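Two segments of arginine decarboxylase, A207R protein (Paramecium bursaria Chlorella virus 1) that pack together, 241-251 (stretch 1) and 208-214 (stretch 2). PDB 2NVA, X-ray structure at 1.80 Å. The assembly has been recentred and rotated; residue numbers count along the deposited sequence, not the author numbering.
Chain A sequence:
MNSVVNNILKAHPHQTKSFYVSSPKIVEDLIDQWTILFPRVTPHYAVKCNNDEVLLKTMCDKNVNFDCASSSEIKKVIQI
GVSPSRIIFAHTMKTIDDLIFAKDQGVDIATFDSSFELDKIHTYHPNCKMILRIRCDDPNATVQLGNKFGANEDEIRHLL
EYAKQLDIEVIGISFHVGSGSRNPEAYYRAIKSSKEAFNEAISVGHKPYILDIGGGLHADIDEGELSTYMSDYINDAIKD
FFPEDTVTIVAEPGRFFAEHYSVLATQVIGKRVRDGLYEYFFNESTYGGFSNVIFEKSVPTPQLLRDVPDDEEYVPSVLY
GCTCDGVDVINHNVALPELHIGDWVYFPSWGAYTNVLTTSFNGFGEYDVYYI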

# COMPACT_ATOMS: atom_id res chain seq x y z
N PHE A 241 24.33 -26.03 -19.21
CA PHE A 241 23.25 -26.95 -18.82
C PHE A 241 22.14 -27.15 -19.83
O PHE A 241 21.48 -28.19 -19.81
CB PHE A 241 22.66 -26.55 -17.46
CG PHE A 241 23.69 -26.46 -16.38
CD1 PHE A 241 24.28 -27.62 -15.87
CD2 PHE A 241 24.10 -25.21 -15.90
CE1 PHE A 241 25.25 -27.53 -14.88
CE2 PHE A 241 25.06 -25.12 -14.90
CZ PHE A 241 25.64 -26.29 -14.39
N PHE A 242 21.91 -26.17 -20.69
CA PHE A 242 20.89 -26.27 -21.71
C PHE A 242 21.46 -25.87 -23.09
O PHE A 242 20.89 -24.98 -23.76
CB PHE A 242 19.68 -25.40 -21.36
CG PHE A 242 18.94 -25.84 -20.12
CD1 PHE A 242 17.83 -26.68 -20.21
CD2 PHE A 242 19.32 -25.39 -18.86
CE1 PHE A 242 17.13 -27.07 -19.07
CE2 PHE A 242 18.64 -25.78 -17.71
CZ PHE A 242 17.53 -26.62 -17.82
N PRO A 243 22.55 -26.55 -23.54
CA PRO A 243 23.15 -26.20 -24.83
C PRO A 243 22.28 -26.48 -26.08
O PRO A 243 22.50 -25.85 -27.13
CB PRO A 243 24.43 -27.06 -24.87
CG PRO A 243 24.17 -28.19 -23.96
CD PRO A 243 23.28 -27.65 -22.87
N GLU A 244 21.29 -27.38 -25.96
CA GLU A 244 20.52 -27.90 -27.12
C GLU A 244 19.60 -26.84 -27.69
O GLU A 244 18.95 -26.09 -26.96
CB GLU A 244 19.68 -29.15 -26.76
CG GLU A 244 20.24 -30.06 -25.67
CD GLU A 244 20.25 -29.36 -24.33
OE1 GLU A 244 20.83 -28.27 -24.26
OE2 GLU A 244 19.65 -29.85 -23.34
N ASP A 245 19.52 -26.82 -29.02
CA ASP A 245 18.63 -25.91 -29.71
C ASP A 245 17.18 -26.37 -29.55
O ASP A 245 16.27 -25.64 -29.95
N THR A 246 16.96 -27.55 -28.97
CA THR A 246 15.59 -28.03 -28.75
C THR A 246 14.90 -27.40 -27.54
O THR A 246 13.68 -27.53 -27.39
CB THR A 246 15.49 -29.56 -28.63
OG1 THR A 246 16.46 -30.04 -27.69
CG2 THR A 246 15.73 -30.24 -29.99
N VAL A 247 15.68 -26.73 -26.68
CA VAL A 247 15.14 -26.09 -25.47
C VAL A 247 14.82 -24.63 -25.77
O VAL A 247 15.63 -23.93 -26.37
CB VAL A 247 16.14 -26.16 -24.30
CG1 VAL A 247 15.60 -25.40 -23.06
CG2 VAL A 247 16.44 -27.61 -23.94
N THR A 248 13.62 -24.19 -25.38
CA THR A 248 13.26 -22.77 -25.48
C THR A 248 13.54 -22.13 -24.13
O THR A 248 13.17 -22.69 -23.11
CB THR A 248 11.76 -22.61 -25.81
OG1 THR A 248 11.52 -23.06 -27.14
CG2 THR A 248 11.30 -21.16 -25.70
N ILE A 249 14.17 -20.96 -24.12
CA ILE A 249 14.45 -20.29 -22.86
C ILE A 249 13.61 -19.03 -22.82
O ILE A 249 13.57 -18.27 -23.78
CB ILE A 249 15.95 -19.92 -22.69
CG1 ILE A 249 16.88 -21.03 -23.24
CG2 ILE A 249 16.25 -19.46 -21.22
CD1 ILE A 249 17.17 -22.17 -22.25
N VAL A 250 12.93 -18.82 -21.70
CA VAL A 250 12.16 -17.59 -21.51
C VAL A 250 12.54 -16.97 -20.16
O VAL A 250 13.20 -17.61 -19.34
CB VAL A 250 10.61 -17.84 -21.55
CG1 VAL A 250 10.17 -18.40 -22.90
CG2 VAL A 250 10.17 -18.75 -20.41
N ALA A 251 12.14 -15.72 -19.96
CA ALA A 251 12.36 -15.03 -18.69
C ALA A 251 11.11 -14.22 -18.35
O ALA A 251 10.25 -14.02 -19.21
CB ALA A 251 13.56 -14.11 -18.78
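Stretch 2 208-214: PYILDIG

How does stretch 2 lie on stretch 1? It runs alongside as a parallel neighbour: the strand 210-212 pairs with the strand 248-251, their N-to-C directions 22° apart (signed crossing angle -22°) and their axes 4.7 Å apart at closest approach. I210 sits beside T248, L211 beside I249 and D212 beside V250; T248 CA to I210 CA and I249 CA to L211 CA are 4.8 Å apart, V250 CA to D212 CA 4.7 Å. Before the strand, Y209 already lies beside V247, at 4.7 Å from CA to CA. The backbone of I210, L211 and D212 is extended, with phi/psi of -115°/130°, -107°/129° and -119°/111°, whereas Y209 (psi 0°) and I213 (psi 9°) depart from that form.

What holds the two backbones in this register? Four hydrogen bonds alternate in direction: T248 N gives to Y209 O (2.7 Å), L211 N to T248 O (2.9 Å), V250 N to L211 O (2.8 Å) and I213 N to V250 O (2.9 Å). T248 and V250 therefore use both N and O towards stretch 2, while L211 does the same in return, the usual parallel pattern. CA-H...O contacts fill in between, among them I249 CA to L211 O and D212 CA to V250 O, both 3.3 Å.

Why does L211 carry so much of the contact? It points to the same face of the sheet as I249, and its t,p rotamer (chi1 168°, chi2 68°) brings CD2 within reach of two hydrophobic partners, which lie roughly at right angles to each other as seen from that methyl. L211 CD2 is 3.7 Å from I249 CD1, with I249 itself in m,m, and also 3.7 Å from F242 CD2. F242, with chi1 m, presents a ring face to this methyl, which lies 4.1 Å from the ring centroid and 26° off the normal, a CH-pi contact. L211 has the largest covered area of any residue here, 103 Å².

What happens on the face shared by T248, V250, I210 and D212? V250, with chi1 m, sets its CG2 4.0 Å from I210 CG2 and 3.6 Å from D212 CB, so one methyl touches two neighbours. I210 is m,t, and its CG1 lies 4.2 Å from T248 CB. D212 takes chi1 t, and its OD1 accepts a hydrogen bond from G214 N at 2.9 Å, tying the carboxylate to the backbone just beyond the strand.

How does the contact finish? I213 adopts p,t, bringing its CG1 to 3.6 Å from A251 CB. G214 follows with phi 67°, a conformation that favours glycine, and its O lies 3.6 Å from A251 CB.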

# COMPACT_ATOMS: atom_id res chain seq x y z
N PRO A 208 9.73 -32.21 -21.48
CA PRO A 208 9.85 -30.76 -21.28
C PRO A 208 10.79 -30.12 -22.29
O PRO A 208 11.70 -30.78 -22.82
CB PRO A 208 10.44 -30.66 -19.87
CG PRO A 208 11.23 -31.90 -19.69
CD PRO A 208 10.47 -32.97 -20.45
N TYR A 209 10.57 -28.83 -22.56
CA TYR A 209 11.39 -28.10 -23.52
C TYR A 209 11.58 -26.63 -23.15
O TYR A 209 12.23 -25.90 -23.88
CB TYR A 209 10.81 -28.21 -24.95
CG TYR A 209 9.35 -27.80 -25.08
CD1 TYR A 209 8.99 -26.53 -25.49
CD2 TYR A 209 8.34 -28.72 -24.78
CE1 TYR A 209 7.64 -26.18 -25.61
CE2 TYR A 209 7.01 -28.38 -24.90
CZ TYR A 209 6.66 -27.11 -25.30
OH TYR A 209 5.31 -26.80 -25.41
N ILE A 210 11.00 -26.18 -22.03
CA ILE A 210 11.12 -24.77 -21.65
C ILE A 210 11.91 -24.59 -20.36
O ILE A 210 11.64 -25.27 -19.37
CB ILE A 210 9.73 -24.08 -21.50
CG1 ILE A 210 9.03 -23.98 -22.87
CG2 ILE A 210 9.87 -22.69 -20.84
CD1 ILE A 210 7.73 -23.17 -22.85
N LEU A 211 12.91 -23.70 -20.39
CA LEU A 211 13.53 -23.21 -19.17
C LEU A 211 13.04 -21.79 -18.99
O LEU A 211 13.10 -20.98 -19.92
CB LEU A 211 15.05 -23.24 -19.27
CG LEU A 211 15.81 -22.49 -18.17
CD1 LEU A 211 15.65 -23.20 -16.81
CD2 LEU A 211 17.30 -22.31 -18.51
N ASP A 212 12.54 -21.48 -17.80
CA ASP A 212 12.05 -20.14 -17.51
C ASP A 212 12.91 -19.60 -16.36
O ASP A 212 12.82 -20.09 -15.24
CB ASP A 212 10.57 -20.22 -17.11
CG ASP A 212 9.96 -18.88 -16.72
OD1 ASP A 212 10.67 -17.86 -16.54
OD2 ASP A 212 8.71 -18.87 -16.56
N ILE A 213 13.75 -18.60 -16.64
CA ILE A 213 14.69 -18.13 -15.63
C ILE A 213 14.11 -17.01 -14.73
O ILE A 213 14.84 -16.40 -13.95
CB ILE A 213 16.04 -17.66 -16.24
CG1 ILE A 213 15.81 -16.50 -17.20
CG2 ILE A 213 16.77 -18.85 -16.91
CD1 ILE A 213 17.09 -15.69 -17.53
N GLY A 214 12.81 -16.75 -14.86
CA GLY A 214 12.12 -15.81 -13.96
C GLY A 214 12.58 -14.37 -14.12
O GLY A 214 13.02 -13.99 -15.21